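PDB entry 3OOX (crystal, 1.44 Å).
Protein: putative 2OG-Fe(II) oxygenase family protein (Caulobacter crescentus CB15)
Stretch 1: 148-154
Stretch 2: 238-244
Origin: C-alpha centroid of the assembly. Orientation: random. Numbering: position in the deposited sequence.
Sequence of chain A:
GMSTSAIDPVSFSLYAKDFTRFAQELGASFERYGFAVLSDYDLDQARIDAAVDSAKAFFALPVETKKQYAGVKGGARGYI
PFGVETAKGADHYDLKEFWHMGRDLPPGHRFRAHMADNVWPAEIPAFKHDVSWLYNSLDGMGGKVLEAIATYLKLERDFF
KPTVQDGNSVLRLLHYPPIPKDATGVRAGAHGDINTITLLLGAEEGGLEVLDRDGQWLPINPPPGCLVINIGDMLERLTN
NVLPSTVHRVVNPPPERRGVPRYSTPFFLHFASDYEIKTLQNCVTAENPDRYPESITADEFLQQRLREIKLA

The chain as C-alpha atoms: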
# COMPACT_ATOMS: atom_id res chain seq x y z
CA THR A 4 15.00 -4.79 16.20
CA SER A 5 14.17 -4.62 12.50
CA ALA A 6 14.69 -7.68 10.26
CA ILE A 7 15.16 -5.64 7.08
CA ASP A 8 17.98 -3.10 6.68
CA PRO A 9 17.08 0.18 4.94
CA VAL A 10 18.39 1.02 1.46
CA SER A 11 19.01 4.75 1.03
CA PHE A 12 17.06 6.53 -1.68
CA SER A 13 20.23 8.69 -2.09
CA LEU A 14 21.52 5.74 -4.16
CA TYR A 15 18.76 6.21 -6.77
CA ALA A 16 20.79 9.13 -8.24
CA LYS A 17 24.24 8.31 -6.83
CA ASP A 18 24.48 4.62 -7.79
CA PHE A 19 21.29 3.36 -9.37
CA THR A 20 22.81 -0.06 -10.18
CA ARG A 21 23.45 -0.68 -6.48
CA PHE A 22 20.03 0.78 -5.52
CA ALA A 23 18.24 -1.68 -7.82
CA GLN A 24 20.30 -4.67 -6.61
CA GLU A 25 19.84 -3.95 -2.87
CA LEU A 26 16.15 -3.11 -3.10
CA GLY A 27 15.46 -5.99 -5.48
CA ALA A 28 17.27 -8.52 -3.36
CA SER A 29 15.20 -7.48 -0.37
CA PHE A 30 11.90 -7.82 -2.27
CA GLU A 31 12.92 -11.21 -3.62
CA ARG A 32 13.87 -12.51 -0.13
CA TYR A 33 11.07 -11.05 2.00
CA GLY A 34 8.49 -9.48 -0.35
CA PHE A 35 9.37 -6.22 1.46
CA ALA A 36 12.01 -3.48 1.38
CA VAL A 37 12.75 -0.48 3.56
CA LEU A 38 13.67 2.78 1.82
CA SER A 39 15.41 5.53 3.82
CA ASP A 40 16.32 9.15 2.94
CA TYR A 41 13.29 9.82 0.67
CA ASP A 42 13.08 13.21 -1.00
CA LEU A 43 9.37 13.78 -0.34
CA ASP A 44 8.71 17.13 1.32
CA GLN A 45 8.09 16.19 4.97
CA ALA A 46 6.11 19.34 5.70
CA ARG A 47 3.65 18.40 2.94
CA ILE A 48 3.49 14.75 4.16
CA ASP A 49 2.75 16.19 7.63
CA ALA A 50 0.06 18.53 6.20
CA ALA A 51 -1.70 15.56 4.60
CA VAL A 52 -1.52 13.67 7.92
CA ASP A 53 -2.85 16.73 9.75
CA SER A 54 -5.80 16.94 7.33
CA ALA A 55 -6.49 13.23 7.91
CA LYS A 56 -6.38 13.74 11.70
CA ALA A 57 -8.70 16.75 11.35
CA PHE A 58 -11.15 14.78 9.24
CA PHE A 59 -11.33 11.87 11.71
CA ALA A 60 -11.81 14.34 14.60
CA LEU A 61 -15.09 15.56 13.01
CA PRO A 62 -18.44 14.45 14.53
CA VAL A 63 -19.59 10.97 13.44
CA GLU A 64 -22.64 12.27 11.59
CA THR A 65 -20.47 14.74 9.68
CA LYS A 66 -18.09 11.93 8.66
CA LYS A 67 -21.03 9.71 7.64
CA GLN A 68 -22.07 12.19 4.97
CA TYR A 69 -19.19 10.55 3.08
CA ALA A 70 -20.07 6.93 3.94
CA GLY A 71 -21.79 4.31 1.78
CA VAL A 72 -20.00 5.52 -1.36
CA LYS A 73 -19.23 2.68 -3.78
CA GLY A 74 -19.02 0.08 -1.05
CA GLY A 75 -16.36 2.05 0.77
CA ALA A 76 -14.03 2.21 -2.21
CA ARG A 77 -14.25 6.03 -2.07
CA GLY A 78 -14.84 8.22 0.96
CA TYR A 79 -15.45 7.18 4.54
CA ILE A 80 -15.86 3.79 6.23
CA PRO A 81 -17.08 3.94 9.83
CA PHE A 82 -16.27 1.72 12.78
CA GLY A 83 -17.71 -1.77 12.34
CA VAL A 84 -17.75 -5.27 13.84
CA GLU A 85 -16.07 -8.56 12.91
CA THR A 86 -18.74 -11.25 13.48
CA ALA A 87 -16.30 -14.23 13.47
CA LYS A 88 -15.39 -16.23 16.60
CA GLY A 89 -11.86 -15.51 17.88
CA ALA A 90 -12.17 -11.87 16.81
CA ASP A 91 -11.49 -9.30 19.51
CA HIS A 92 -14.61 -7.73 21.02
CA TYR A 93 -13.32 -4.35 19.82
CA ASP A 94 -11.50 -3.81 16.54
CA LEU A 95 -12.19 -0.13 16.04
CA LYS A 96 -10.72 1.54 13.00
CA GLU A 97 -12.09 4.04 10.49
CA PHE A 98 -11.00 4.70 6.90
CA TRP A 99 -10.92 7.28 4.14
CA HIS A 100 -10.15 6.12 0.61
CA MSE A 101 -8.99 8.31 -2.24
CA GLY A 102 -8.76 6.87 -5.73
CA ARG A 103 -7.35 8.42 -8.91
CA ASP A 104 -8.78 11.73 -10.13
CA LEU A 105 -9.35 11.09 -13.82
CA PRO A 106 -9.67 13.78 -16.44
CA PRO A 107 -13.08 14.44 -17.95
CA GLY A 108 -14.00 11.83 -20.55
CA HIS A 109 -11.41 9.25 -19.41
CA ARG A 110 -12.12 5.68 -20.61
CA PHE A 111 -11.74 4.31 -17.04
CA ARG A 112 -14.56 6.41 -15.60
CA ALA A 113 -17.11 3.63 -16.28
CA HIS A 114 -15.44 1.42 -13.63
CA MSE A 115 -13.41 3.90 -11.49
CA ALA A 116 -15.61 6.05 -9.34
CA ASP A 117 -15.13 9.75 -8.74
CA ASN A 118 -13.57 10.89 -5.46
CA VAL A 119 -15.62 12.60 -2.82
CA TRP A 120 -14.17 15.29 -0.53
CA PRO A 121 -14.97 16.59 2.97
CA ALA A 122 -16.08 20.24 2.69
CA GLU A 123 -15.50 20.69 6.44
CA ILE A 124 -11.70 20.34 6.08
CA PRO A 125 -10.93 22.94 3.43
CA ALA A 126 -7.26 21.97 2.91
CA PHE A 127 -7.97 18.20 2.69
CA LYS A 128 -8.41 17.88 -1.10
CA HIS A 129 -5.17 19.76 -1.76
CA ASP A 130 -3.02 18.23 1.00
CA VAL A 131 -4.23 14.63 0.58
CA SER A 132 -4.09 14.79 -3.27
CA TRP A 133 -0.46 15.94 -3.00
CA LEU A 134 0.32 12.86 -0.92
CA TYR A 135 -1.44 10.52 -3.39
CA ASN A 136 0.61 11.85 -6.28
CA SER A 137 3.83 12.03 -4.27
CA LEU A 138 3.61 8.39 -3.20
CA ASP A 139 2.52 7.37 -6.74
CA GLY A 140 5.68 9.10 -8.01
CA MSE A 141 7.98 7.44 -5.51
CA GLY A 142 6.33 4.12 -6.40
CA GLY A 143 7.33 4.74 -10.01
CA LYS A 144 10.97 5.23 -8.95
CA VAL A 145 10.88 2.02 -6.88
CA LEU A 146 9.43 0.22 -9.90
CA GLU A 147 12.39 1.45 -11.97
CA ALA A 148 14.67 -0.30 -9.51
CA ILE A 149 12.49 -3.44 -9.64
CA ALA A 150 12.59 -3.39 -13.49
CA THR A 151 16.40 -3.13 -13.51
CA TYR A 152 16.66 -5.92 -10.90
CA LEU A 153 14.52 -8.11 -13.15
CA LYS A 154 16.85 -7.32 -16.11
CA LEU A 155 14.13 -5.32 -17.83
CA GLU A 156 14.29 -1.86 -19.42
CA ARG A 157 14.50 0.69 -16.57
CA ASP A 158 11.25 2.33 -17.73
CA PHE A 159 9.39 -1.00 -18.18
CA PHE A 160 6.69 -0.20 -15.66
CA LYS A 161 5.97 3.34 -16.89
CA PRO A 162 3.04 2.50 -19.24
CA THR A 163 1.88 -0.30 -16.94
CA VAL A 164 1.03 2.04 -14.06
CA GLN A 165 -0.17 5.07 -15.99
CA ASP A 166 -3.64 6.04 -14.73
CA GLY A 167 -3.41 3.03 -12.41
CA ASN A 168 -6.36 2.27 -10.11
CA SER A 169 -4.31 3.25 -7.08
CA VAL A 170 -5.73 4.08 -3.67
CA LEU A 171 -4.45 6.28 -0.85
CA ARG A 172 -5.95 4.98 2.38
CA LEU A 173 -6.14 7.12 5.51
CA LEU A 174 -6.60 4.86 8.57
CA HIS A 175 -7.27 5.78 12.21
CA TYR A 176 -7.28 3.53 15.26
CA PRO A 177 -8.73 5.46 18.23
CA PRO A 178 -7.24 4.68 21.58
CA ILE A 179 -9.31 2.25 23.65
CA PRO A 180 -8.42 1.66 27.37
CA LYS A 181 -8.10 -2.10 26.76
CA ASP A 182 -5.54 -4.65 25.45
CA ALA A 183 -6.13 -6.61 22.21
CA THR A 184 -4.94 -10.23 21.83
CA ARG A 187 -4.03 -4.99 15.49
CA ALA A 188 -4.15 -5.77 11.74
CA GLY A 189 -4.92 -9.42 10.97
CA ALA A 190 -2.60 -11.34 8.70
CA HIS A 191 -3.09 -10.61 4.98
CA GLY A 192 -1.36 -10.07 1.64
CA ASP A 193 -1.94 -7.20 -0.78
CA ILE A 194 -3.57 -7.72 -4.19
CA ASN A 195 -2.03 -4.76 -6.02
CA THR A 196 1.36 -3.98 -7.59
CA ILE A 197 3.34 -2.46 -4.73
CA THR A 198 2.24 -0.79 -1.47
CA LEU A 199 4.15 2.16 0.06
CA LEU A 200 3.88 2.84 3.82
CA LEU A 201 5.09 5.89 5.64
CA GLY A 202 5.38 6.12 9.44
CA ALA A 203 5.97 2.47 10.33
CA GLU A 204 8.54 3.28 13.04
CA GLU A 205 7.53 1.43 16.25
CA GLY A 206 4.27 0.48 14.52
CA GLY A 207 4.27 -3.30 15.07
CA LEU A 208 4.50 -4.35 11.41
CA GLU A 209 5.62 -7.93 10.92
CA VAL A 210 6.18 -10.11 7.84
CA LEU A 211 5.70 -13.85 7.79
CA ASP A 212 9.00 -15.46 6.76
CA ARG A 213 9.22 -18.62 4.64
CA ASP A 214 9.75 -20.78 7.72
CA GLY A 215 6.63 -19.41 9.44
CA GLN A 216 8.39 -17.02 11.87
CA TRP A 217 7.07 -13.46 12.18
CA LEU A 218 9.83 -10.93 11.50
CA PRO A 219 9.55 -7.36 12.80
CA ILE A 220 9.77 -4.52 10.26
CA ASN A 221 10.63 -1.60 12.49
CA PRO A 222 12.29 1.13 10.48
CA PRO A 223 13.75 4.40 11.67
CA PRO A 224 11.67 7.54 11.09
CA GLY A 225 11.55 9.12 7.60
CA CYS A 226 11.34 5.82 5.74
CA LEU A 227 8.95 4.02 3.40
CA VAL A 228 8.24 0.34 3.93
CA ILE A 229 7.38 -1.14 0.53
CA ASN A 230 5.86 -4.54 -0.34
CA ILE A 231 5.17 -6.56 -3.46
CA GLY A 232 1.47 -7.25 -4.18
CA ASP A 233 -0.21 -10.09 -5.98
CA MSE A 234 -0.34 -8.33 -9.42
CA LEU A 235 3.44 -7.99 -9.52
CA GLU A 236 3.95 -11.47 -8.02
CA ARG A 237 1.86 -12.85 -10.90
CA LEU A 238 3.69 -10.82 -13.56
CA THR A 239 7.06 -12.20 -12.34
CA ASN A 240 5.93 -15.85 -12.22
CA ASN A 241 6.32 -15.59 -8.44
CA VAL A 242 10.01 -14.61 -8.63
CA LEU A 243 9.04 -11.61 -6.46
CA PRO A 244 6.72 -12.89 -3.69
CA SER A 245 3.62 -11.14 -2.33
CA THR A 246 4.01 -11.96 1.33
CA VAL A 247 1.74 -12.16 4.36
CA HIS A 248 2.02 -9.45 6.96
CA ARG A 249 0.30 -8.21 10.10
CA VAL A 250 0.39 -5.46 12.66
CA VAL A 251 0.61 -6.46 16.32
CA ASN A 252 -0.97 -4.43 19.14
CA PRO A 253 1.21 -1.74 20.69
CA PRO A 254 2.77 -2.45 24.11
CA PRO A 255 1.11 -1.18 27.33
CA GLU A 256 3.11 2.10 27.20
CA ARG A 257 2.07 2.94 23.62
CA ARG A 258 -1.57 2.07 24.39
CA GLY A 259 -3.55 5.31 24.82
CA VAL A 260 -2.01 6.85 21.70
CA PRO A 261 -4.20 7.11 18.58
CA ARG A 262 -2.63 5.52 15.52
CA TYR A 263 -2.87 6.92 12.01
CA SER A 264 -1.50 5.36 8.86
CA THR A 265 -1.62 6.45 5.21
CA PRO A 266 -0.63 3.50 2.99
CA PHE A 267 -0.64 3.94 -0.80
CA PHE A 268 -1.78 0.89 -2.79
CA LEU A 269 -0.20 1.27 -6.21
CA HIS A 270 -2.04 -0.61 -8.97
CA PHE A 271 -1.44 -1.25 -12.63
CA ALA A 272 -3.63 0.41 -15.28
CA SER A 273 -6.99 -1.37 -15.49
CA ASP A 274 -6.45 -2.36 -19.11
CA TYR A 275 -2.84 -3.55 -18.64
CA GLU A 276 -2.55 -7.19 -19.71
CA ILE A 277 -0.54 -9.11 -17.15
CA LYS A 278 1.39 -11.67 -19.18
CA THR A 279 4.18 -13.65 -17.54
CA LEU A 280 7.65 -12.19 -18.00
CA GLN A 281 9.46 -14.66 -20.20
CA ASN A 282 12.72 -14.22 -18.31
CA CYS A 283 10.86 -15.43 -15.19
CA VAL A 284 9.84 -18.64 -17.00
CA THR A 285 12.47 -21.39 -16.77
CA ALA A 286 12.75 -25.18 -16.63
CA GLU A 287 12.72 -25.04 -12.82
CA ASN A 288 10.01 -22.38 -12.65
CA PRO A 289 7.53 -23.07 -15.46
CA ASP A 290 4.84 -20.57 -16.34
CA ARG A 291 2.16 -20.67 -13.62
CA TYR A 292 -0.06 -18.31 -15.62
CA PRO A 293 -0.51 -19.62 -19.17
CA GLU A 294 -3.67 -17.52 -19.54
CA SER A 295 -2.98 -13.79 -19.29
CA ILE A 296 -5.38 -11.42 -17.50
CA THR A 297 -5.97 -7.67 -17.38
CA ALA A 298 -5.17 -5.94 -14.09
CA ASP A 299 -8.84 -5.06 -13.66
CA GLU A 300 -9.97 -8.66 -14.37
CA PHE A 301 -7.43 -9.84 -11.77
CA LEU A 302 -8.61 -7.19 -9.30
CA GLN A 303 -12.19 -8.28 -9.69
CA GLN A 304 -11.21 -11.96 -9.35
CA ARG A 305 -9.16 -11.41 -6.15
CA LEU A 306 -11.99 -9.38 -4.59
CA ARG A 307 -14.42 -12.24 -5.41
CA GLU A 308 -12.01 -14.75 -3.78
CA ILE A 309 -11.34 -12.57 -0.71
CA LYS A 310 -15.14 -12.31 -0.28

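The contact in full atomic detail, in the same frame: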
# COMPACT_ATOMS: atom_id res chain seq x y z
N ALA A 148 13.70 0.55 -10.14
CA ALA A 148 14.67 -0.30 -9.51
C ALA A 148 14.27 -1.77 -9.68
O ALA A 148 15.10 -2.62 -10.02
CB ALA A 148 14.83 0.07 -8.08
N ILE A 149 13.00 -2.07 -9.45
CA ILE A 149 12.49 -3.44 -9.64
C ILE A 149 12.70 -3.92 -11.09
O ILE A 149 13.15 -5.05 -11.32
CB ILE A 149 11.01 -3.55 -9.19
CG1 ILE A 149 10.92 -3.38 -7.66
CG2 ILE A 149 10.43 -4.87 -9.64
CD1 ILE A 149 9.48 -3.23 -7.18
N ALA A 150 12.38 -3.08 -12.05
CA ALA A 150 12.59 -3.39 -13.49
C ALA A 150 14.06 -3.72 -13.79
O ALA A 150 14.36 -4.77 -14.38
CB ALA A 150 12.09 -2.23 -14.33
N THR A 151 14.97 -2.88 -13.31
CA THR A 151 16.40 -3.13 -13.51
C THR A 151 16.84 -4.44 -12.82
O THR A 151 17.62 -5.22 -13.37
CB THR A 151 17.19 -1.91 -13.06
OG1 THR A 151 16.87 -0.82 -13.93
CG2 THR A 151 18.69 -2.18 -13.06
N TYR A 152 16.33 -4.69 -11.62
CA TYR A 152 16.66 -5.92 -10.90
C TYR A 152 16.24 -7.15 -11.69
O TYR A 152 16.99 -8.17 -11.74
CB TYR A 152 16.01 -5.92 -9.52
CG TYR A 152 16.30 -7.15 -8.70
CD1 TYR A 152 17.54 -7.33 -8.10
CD2 TYR A 152 15.32 -8.14 -8.54
CE1 TYR A 152 17.80 -8.46 -7.34
CE2 TYR A 152 15.57 -9.25 -7.78
CZ TYR A 152 16.83 -9.41 -7.19
OH TYR A 152 17.10 -10.53 -6.43
N LEU A 153 15.09 -7.05 -12.34
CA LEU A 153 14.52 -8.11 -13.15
C LEU A 153 15.13 -8.19 -14.55
O LEU A 153 14.68 -8.98 -15.37
CB LEU A 153 13.00 -7.92 -13.27
CG LEU A 153 12.21 -8.13 -11.96
CD1 LEU A 153 10.75 -7.72 -12.17
CD2 LEU A 153 12.28 -9.57 -11.51
N LYS A 154 16.14 -7.36 -14.81
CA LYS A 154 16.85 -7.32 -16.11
C LYS A 154 15.93 -6.89 -17.24
O LYS A 154 16.06 -7.34 -18.40
CB LYS A 154 17.56 -8.65 -16.40
CG LYS A 154 18.45 -9.09 -15.25
CD LYS A 154 19.08 -10.45 -15.51
CE LYS A 154 20.00 -10.86 -14.37
NZ LYS A 154 21.30 -10.10 -14.43
N LEU A 238 2.91 -11.23 -12.40
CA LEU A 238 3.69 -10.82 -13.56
C LEU A 238 5.06 -11.50 -13.60
O LEU A 238 5.52 -11.89 -14.68
CB LEU A 238 3.83 -9.30 -13.59
CG LEU A 238 4.69 -8.72 -14.71
CD1 LEU A 238 4.05 -8.99 -16.08
CD2 LEU A 238 4.91 -7.20 -14.48
N THR A 239 5.70 -11.64 -12.44
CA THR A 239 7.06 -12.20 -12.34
C THR A 239 7.10 -13.71 -12.14
O THR A 239 8.15 -14.25 -11.75
CB THR A 239 7.85 -11.53 -11.18
OG1 THR A 239 7.21 -11.85 -9.93
CG2 THR A 239 7.94 -10.01 -11.36
N ASN A 240 5.99 -14.39 -12.40
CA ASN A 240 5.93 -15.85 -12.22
C ASN A 240 6.42 -16.24 -10.83
O ASN A 240 7.10 -17.27 -10.62
CB ASN A 240 6.76 -16.58 -13.26
CG ASN A 240 6.27 -17.99 -13.50
OD1 ASN A 240 5.07 -18.29 -13.36
ND2 ASN A 240 7.19 -18.88 -13.91
N ASN A 241 6.01 -15.40 -9.87
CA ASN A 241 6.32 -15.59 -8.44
C ASN A 241 7.79 -15.44 -8.04
O ASN A 241 8.16 -15.73 -6.91
CB ASN A 241 5.69 -16.90 -7.93
CG ASN A 241 4.17 -16.86 -7.95
OD1 ASN A 241 3.58 -16.61 -8.97
ND2 ASN A 241 3.55 -17.08 -6.80
N VAL A 242 8.62 -14.92 -8.94
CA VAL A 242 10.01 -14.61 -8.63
C VAL A 242 10.06 -13.57 -7.48
O VAL A 242 10.84 -13.71 -6.55
CB VAL A 242 10.77 -14.13 -9.88
CG1 VAL A 242 12.10 -13.48 -9.48
CG2 VAL A 242 11.03 -15.30 -10.84
N LEU A 243 9.20 -12.55 -7.57
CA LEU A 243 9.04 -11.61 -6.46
C LEU A 243 7.75 -11.97 -5.70
O LEU A 243 6.66 -11.89 -6.26
CB LEU A 243 8.97 -10.17 -6.95
CG LEU A 243 10.18 -9.68 -7.77
CD1 LEU A 243 10.05 -8.21 -8.16
CD2 LEU A 243 11.51 -9.88 -7.02
N PRO A 244 7.88 -12.36 -4.42
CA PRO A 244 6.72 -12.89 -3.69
C PRO A 244 5.88 -11.78 -3.05
O PRO A 244 6.44 -10.79 -2.58
CB PRO A 244 7.36 -13.74 -2.61
CG PRO A 244 8.69 -13.00 -2.32
CD PRO A 244 9.14 -12.50 -3.65

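The contact is apolar throughout. No hydrogen bond crosses between the two stretches, and together they bury 192 Å². Leu243 and Leu153 cover the most surface.

Leu243 lies in the loop of the second stretch and meets three residues of the first. Its CD1 sits 3.7 Å from CG2 of Ile149 and 4.1 Å from CD1 of Leu153. Its CD2 lies 4.2 Å from CE2 of Tyr152, approaching the ring obliquely. The side chain is m at chi1 and t at chi2. This places one methyl near Ile149 and Leu153 and the other near the tyrosine ring. A branched, fully apolar side chain suits this buried position.

Leu153 follows the last helical residue, Tyr152, and answers from the other side of the contact. It has the same m, t conformation. Its CD1 approaches CG2 of Thr239 at 3.7 Å, and its CD2 reaches CG1 of Val242 at a looser 4.4 Å. Ile149 lies one helical turn earlier, and the bond from Leu153 N to Ile149 O, 3.0 Å, links the two backbones. The four-residue spacing puts both on the same face, and both CA-to-CB bonds point toward the second stretch.

Thr239 has two roles. Its methyl packs on Leu153, while its OG1 accepts a hydrogen bond from Leu243 N at 3.2 Å. This bond ties the backbone of Leu243 to the residue that opens the type I' turn, Thr239 to Val242. The turn is closed by Val242 N to Thr239 O at 2.9 Å. Asn240 and Asn241 occupy its middle with positive phi, which asparagine tolerates well, and neither touches the first stretch.

Tyr152 offers its ring carbons to Leu243, while its OH is hydrogen-bonded elsewhere in the structure. Lys154 has positive phi, ends the helix in a Schellman motif and stays exposed, clear of the contact.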